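Local coordinates for glutathione S-transferase family protein from Pseudomonas putida, a protein that probably conjugates reduced glutathione to a wide range of hydrophobic electrophiles, as a glutathione transferase, in two crystal structures: PDB 3LXZ (chain A, 1.76 Å), residues 49-54 and 61-66; PDB 3PR8 (chain B, 1.80 Å), residues 49-54 and 61-66. Structure 2 is superposed on structure 1 by the backbone atoms of these residues (RMSD 0.15 Å); each is numbered along its deposited sequence.

Structure 1 (3LXZ); sequences KVPVLE and SETSVI.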
loop_
_atom_site.group_PDB
_atom_site.type_symbol
_atom_site.label_atom_id
_atom_site.label_comp_id
_atom_site.label_asym_id
_atom_site.label_seq_id
_atom_site.Cartn_x
_atom_site.Cartn_y
_atom_site.Cartn_z
ATOM N N LYS A 49 -11.019 -6.574 4.808
ATOM C CA LYS A 49 -10.302 -7.097 3.643
ATOM C C LYS A 49 -9.976 -8.561 3.815
ATOM O O LYS A 49 -9.933 -9.077 4.896
ATOM C CB LYS A 49 -8.963 -6.355 3.416
ATOM C CG LYS A 49 -9.094 -4.842 3.072
ATOM C CD LYS A 49 -10.093 -4.560 1.959
ATOM C CE LYS A 49 -10.349 -3.079 1.906
ATOM N NZ LYS A 49 -11.255 -2.618 0.811
ATOM N N VAL A 50 -9.720 -9.211 2.695
ATOM C CA VAL A 50 -9.265 -10.580 2.674
ATOM C C VAL A 50 -7.903 -10.554 1.995
ATOM O O VAL A 50 -7.708 -9.752 1.057
ATOM C CB VAL A 50 -10.305 -11.385 1.860
ATOM C CG1 VAL A 50 -9.723 -12.619 1.223
ATOM C CG2 VAL A 50 -11.523 -11.685 2.733
ATOM N N PRO A 51 -6.954 -11.427 2.424
ATOM C CA PRO A 51 -7.034 -12.496 3.421
ATOM C C PRO A 51 -6.593 -12.092 4.813
ATOM O O PRO A 51 -6.074 -11.006 4.993
ATOM C CB PRO A 51 -6.036 -13.521 2.885
ATOM C CG PRO A 51 -4.952 -12.639 2.289
ATOM C CD PRO A 51 -5.690 -11.502 1.658
ATOM N N VAL A 52 -6.737 -13.013 5.777
ATOM C CA VAL A 52 -6.190 -12.835 7.122
ATOM C C VAL A 52 -5.405 -14.103 7.490
ATOM O O VAL A 52 -5.895 -15.209 7.250
ATOM C CB VAL A 52 -7.306 -12.560 8.143
ATOM C CG1 VAL A 52 -6.735 -12.182 9.514
ATOM C CG2 VAL A 52 -8.169 -11.430 7.670
ATOM N N LEU A 53 -4.201 -13.944 8.022
ATOM C CA LEU A 53 -3.408 -15.080 8.521
ATOM C C LEU A 53 -3.609 -15.207 10.020
ATOM O O LEU A 53 -3.411 -14.236 10.748
ATOM C CB LEU A 53 -1.916 -14.877 8.283
ATOM C CG LEU A 53 -1.030 -16.113 8.528
ATOM C CD1 LEU A 53 -1.246 -17.191 7.428
ATOM C CD2 LEU A 53 0.432 -15.715 8.608
ATOM N N GLU A 54 -3.985 -16.394 10.489
ATOM C CA GLU A 54 -4.076 -16.590 11.922
ATOM C C GLU A 54 -2.835 -17.294 12.423
ATOM O O GLU A 54 -2.488 -18.375 11.946
ATOM C CB GLU A 54 -5.350 -17.355 12.320
ATOM C CG GLU A 54 -5.549 -17.367 13.869
ATOM C CD GLU A 54 -6.867 -18.026 14.338
ATOM O OE1 GLU A 54 -7.442 -18.824 13.590
ATOM O OE2 GLU A 54 -7.321 -17.743 15.481
ATOM N N SER A 61 -3.742 -9.066 8.871
ATOM C CA SER A 61 -4.421 -8.818 7.605
ATOM C C SER A 61 -3.468 -8.110 6.640
ATOM O O SER A 61 -2.369 -7.740 7.034
ATOM C CB SER A 61 -5.693 -7.969 7.834
ATOM O OG SER A 61 -5.328 -6.630 8.140
ATOM N N GLU A 62 -3.887 -7.933 5.378
ATOM C CA GLU A 62 -3.118 -7.255 4.289
ATOM C C GLU A 62 -2.083 -8.197 3.668
ATOM O O GLU A 62 -1.073 -8.540 4.320
ATOM C CB GLU A 62 -2.403 -5.964 4.736
ATOM C CG GLU A 62 -3.354 -4.881 5.307
ATOM C CD GLU A 62 -4.298 -4.288 4.274
ATOM O OE1 GLU A 62 -3.947 -4.248 3.065
ATOM O OE2 GLU A 62 -5.398 -3.828 4.667
ATOM N N THR A 63 -2.329 -8.612 2.423
ATOM C CA THR A 63 -1.412 -9.553 1.745
ATOM C C THR A 63 0.062 -9.153 1.868
ATOM O O THR A 63 0.924 -9.989 2.218
ATOM C CB THR A 63 -1.832 -9.764 0.256
ATOM O OG1 THR A 63 -3.029 -10.568 0.239
ATOM C CG2 THR A 63 -0.737 -10.489 -0.547
ATOM N N SER A 64 0.372 -7.894 1.566
ATOM C CA SER A 64 1.770 -7.471 1.603
ATOM C C SER A 64 2.381 -7.741 2.988
ATOM O O SER A 64 3.515 -8.218 3.086
ATOM C CB SER A 64 1.942 -6.014 1.200
ATOM O OG SER A 64 1.300 -5.166 2.131
ATOM N N VAL A 65 1.621 -7.424 4.049
ATOM C CA VAL A 65 2.084 -7.623 5.438
ATOM C C VAL A 65 2.253 -9.111 5.767
ATOM O O VAL A 65 3.296 -9.552 6.330
ATOM C CB VAL A 65 1.086 -6.964 6.433
ATOM C CG1 VAL A 65 1.380 -7.381 7.920
ATOM C CG2 VAL A 65 1.081 -5.451 6.250
ATOM N N ILE A 66 1.230 -9.885 5.391
ATOM C CA ILE A 66 1.227 -11.336 5.594
ATOM C C ILE A 66 2.437 -12.021 4.928
ATOM O O ILE A 66 3.145 -12.851 5.547
ATOM C CB ILE A 66 -0.098 -11.951 5.133
ATOM C CG1 ILE A 66 -1.203 -11.547 6.080
ATOM C CG2 ILE A 66 -0.016 -13.471 5.080
ATOM C CD1 ILE A 66 -2.619 -11.638 5.433
HETATM O O HOH W 1 -5.053 -7.981 1.485
HETATM O O HOH W 2 -6.333 -8.478 4.057
#

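Structure 2 (3PR8); sequences KVPVLE and SETSVI. With GSH (glutathione), chain C.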
loop_
_atom_site.group_PDB
_atom_site.type_symbol
_atom_site.label_atom_id
_atom_site.label_comp_id
_atom_site.label_asym_id
_atom_site.label_seq_id
_atom_site.Cartn_x
_atom_site.Cartn_y
_atom_site.Cartn_z
ATOM N N LYS B 49 -11.159 -6.745 4.941
ATOM C CA LYS B 49 -10.440 -7.251 3.757
ATOM C C LYS B 49 -10.042 -8.709 3.945
ATOM O O LYS B 49 -9.874 -9.201 5.062
ATOM C CB LYS B 49 -9.140 -6.453 3.514
ATOM C CG LYS B 49 -9.303 -4.924 3.298
ATOM C CD LYS B 49 -10.120 -4.636 2.066
ATOM C CE LYS B 49 -10.254 -3.156 1.836
ATOM N NZ LYS B 49 -11.148 -2.845 0.712
ATOM N N VAL B 50 -9.862 -9.377 2.817
ATOM C CA VAL B 50 -9.397 -10.739 2.763
ATOM C C VAL B 50 -8.052 -10.658 2.015
ATOM O O VAL B 50 -7.911 -9.852 1.111
ATOM C CB VAL B 50 -10.447 -11.540 1.935
ATOM C CG1 VAL B 50 -9.808 -12.702 1.195
ATOM C CG2 VAL B 50 -11.675 -11.904 2.820
ATOM N N PRO B 51 -7.055 -11.481 2.364
ATOM C CA PRO B 51 -6.963 -12.583 3.306
ATOM C C PRO B 51 -6.553 -12.127 4.708
ATOM O O PRO B 51 -6.086 -10.991 4.905
ATOM C CB PRO B 51 -5.864 -13.449 2.704
ATOM C CG PRO B 51 -4.922 -12.409 2.065
ATOM C CD PRO B 51 -5.836 -11.358 1.536
ATOM N N VAL B 52 -6.727 -13.020 5.675
ATOM C CA VAL B 52 -6.213 -12.819 7.019
ATOM C C VAL B 52 -5.439 -14.074 7.394
ATOM O O VAL B 52 -5.876 -15.181 7.081
ATOM C CB VAL B 52 -7.354 -12.573 8.034
ATOM C CG1 VAL B 52 -6.776 -12.331 9.428
ATOM C CG2 VAL B 52 -8.131 -11.347 7.645
ATOM N N LEU B 53 -4.300 -13.909 8.054
ATOM C CA LEU B 53 -3.519 -15.050 8.532
ATOM C C LEU B 53 -3.693 -15.137 10.029
ATOM O O LEU B 53 -3.424 -14.163 10.736
ATOM C CB LEU B 53 -2.037 -14.875 8.195
ATOM C CG LEU B 53 -1.096 -16.062 8.539
ATOM C CD1 LEU B 53 -1.299 -17.253 7.588
ATOM C CD2 LEU B 53 0.341 -15.625 8.509
ATOM N N GLU B 54 -4.164 -16.289 10.519
ATOM C CA GLU B 54 -4.193 -16.519 11.963
ATOM C C GLU B 54 -2.919 -17.235 12.373
ATOM O O GLU B 54 -2.563 -18.285 11.800
ATOM C CB GLU B 54 -5.424 -17.344 12.387
ATOM C CG GLU B 54 -5.627 -17.357 13.921
ATOM C CD GLU B 54 -6.910 -18.075 14.370
ATOM O OE1 GLU B 54 -7.469 -18.879 13.607
ATOM O OE2 GLU B 54 -7.359 -17.816 15.505
ATOM N N SER B 61 -3.676 -8.986 8.853
ATOM C CA SER B 61 -4.369 -8.749 7.600
ATOM C C SER B 61 -3.407 -8.030 6.657
ATOM O O SER B 61 -2.327 -7.666 7.068
ATOM C CB SER B 61 -5.652 -7.915 7.821
ATOM O OG SER B 61 -5.334 -6.559 8.115
ATOM N N GLU B 62 -3.802 -7.861 5.394
ATOM C CA GLU B 62 -2.985 -7.155 4.362
ATOM C C GLU B 62 -1.969 -8.114 3.723
ATOM O O GLU B 62 -0.996 -8.556 4.358
ATOM C CB GLU B 62 -2.284 -5.891 4.895
ATOM C CG GLU B 62 -3.231 -4.778 5.382
ATOM C CD GLU B 62 -4.156 -4.213 4.291
ATOM O OE1 GLU B 62 -3.778 -4.153 3.079
ATOM O OE2 GLU B 62 -5.274 -3.801 4.667
ATOM N N THR B 63 -2.225 -8.468 2.456
ATOM C CA THR B 63 -1.375 -9.434 1.761
ATOM C C THR B 63 0.103 -9.123 1.865
ATOM O O THR B 63 0.919 -9.998 2.177
ATOM C CB THR B 63 -1.811 -9.544 0.265
ATOM O OG1 THR B 63 -3.103 -10.152 0.232
ATOM C CG2 THR B 63 -0.833 -10.428 -0.518
ATOM N N SER B 64 0.483 -7.874 1.603
ATOM C CA SER B 64 1.914 -7.528 1.618
ATOM C C SER B 64 2.541 -7.770 2.983
ATOM O O SER B 64 3.681 -8.243 3.091
ATOM C CB SER B 64 2.129 -6.075 1.176
ATOM O OG SER B 64 1.423 -5.217 2.062
ATOM N N VAL B 65 1.779 -7.444 4.027
ATOM C CA VAL B 65 2.213 -7.635 5.414
ATOM C C VAL B 65 2.287 -9.127 5.760
ATOM O O VAL B 65 3.265 -9.576 6.365
ATOM C CB VAL B 65 1.232 -6.914 6.365
ATOM C CG1 VAL B 65 1.516 -7.264 7.858
ATOM C CG2 VAL B 65 1.280 -5.384 6.096
ATOM N N ILE B 66 1.257 -9.878 5.360
ATOM C CA ILE B 66 1.232 -11.333 5.556
ATOM C C ILE B 66 2.445 -12.014 4.887
ATOM O O ILE B 66 3.128 -12.846 5.504
ATOM C CB ILE B 66 -0.097 -11.948 5.072
ATOM C CG1 ILE B 66 -1.247 -11.522 5.986
ATOM C CG2 ILE B 66 -0.020 -13.520 4.973
ATOM C CD1 ILE B 66 -2.668 -11.731 5.350
HETATM N N1 GSH C . -5.362 -4.143 1.051
HETATM C CA1 GSH C . -5.922 -5.485 1.127
HETATM C C1 GSH C . -4.795 -6.465 0.980
HETATM O O11 GSH C . -4.877 -7.690 1.362
HETATM O O12 GSH C . -3.773 -6.022 0.442
HETATM C CB1 GSH C . -6.930 -5.624 -0.024
HETATM C CG1 GSH C . -7.384 -7.056 -0.257
HETATM C CD1 GSH C . -8.749 -7.072 -0.899
HETATM O OE1 GSH C . -9.292 -5.916 -1.497
HETATM N N2 GSH C . -9.422 -8.221 -0.840
HETATM C CA2 GSH C . -10.758 -8.299 -1.423
HETATM C C2 GSH C . -11.814 -8.092 -0.381
HETATM O O2 GSH C . -11.448 -8.253 0.949
HETATM C CB2 GSH C . -10.980 -9.664 -2.048
HETATM S SG2 GSH C . -9.800 -9.949 -3.382
HETATM N N3 GSH C . -13.050 -7.771 -0.771
HETATM C CA3 GSH C . -14.162 -7.766 0.173
HETATM C C3 GSH C . -14.493 -6.395 0.721
HETATM O O31 GSH C . -15.483 -6.259 1.473
HETATM O O32 GSH C . -13.795 -5.388 0.439
HETATM O O HOH W 3 -6.145 -8.478 3.901
#

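Structure 1 (3LXZ)
Pro51 and Ile66 pack where the loop leading into strand 52-55 meets the first turn of helix 63-73, in the thioredoxin-like N-terminal domain. The peptide before Pro51 is cis, the mark of this fold beside the glutathione site. The proline ring crosses Ile66 obliquely, CG 4.0 Å from Ile66 CD1. Ile66 has CG1 anti to its own carbonyl carbon (chi1 -70°), which sets CD1 against the face of the Pro51 carbonyl, 3.5 Å from Pro51 O, while its CG2 branch meets Leu53 CB at 4.0 Å. Thr63 crosses the ring at about a right angle, with OG1 3.2 Å from Pro51 CD; that hydroxyl is hydrogen-bonded to Tyr13 O. Lys49 CG comes 4.2 Å from Glu62 OE2, whose polar partner is Tyr100 of the second subunit. Two waters bridge the backbones. Water 2 donates to Pro51 O and accepts from Glu62 N at 2.8 Å; water 1 donates to Val50 O and accepts from Thr63 N at 2.9 Å, beside binding-site residues Lys49, Val50 and Thr63.

Structure 2 (3PR8)
Pro51, after its cis peptide bond, crosses Ile66 obliquely, CG 4.0 Å from Ile66 CD1. With CG1 anti to its carbonyl carbon (chi1 -69°), Ile66 sets CD1 against the face of the Pro51 carbonyl, 3.5 Å from Pro51 O, and CG2 4.0 Å from Leu53 CB. Thr63 crosses the ring at about a right angle, OG1 3.3 Å from Pro51 CD; this hydroxyl can donate to glutathione O11, with Tyr13 O a weak alternative. Lys49 CG comes 4.4 Å from Glu62 OE2, which is hydrogen-bonded to Tyr100 of the second subunit; Lys49 CB, CG and CD run alongside the ligand's glutamyl part. Glu62 OE1 accepts a hydrogen bond from glutathione N1 at 2.6 Å and forms a salt bridge with Lys95 of the second subunit. Water 3 donates to Pro51 O and glutathione O11 and accepts from Glu62 N. Thr63 N also donates to O11, at 3.0 Å with an N-H...O angle of 162°. Val50 N donates to O2 of the cysteinyl part at 2.7 Å, and Val50 O accepts from N2.

How the two compare
Glutathione is modelled beside Lys49(B), Val50(B), Pro51(B), Glu62(B) and Thr63(B); no ligand is modelled at that place in structure 1, where water 1 stands at the position of glutathione's carboxylate atom O11. The residues hardly answer: CA atoms coincide within the error, and the side chains of Lys49(A), Val50(A), Glu62(A) and Thr63(A) keep their place, consistent with a site already shaped for the ligand. The backbone N of Thr63(A) and Thr63(B) therefore points its hydrogen at an oxygen in both, water 1 in structure 1 and O11 in structure 2. Water 2 and water 3 occupy one place, joining Pro51(A) O to Glu62(A) N and Pro51(B) O to Glu62(B) N; water 3 also donates to O11 and so ties the ligand to this bridge. The ligand pairs with the backbone of Val50(B) by two bonds: N donates to O2, and O accepts from N2. Glu62(B) gains a ligand partner through OE1, a hydrogen bond from the ligand's amino nitrogen N1 at 2.6 Å.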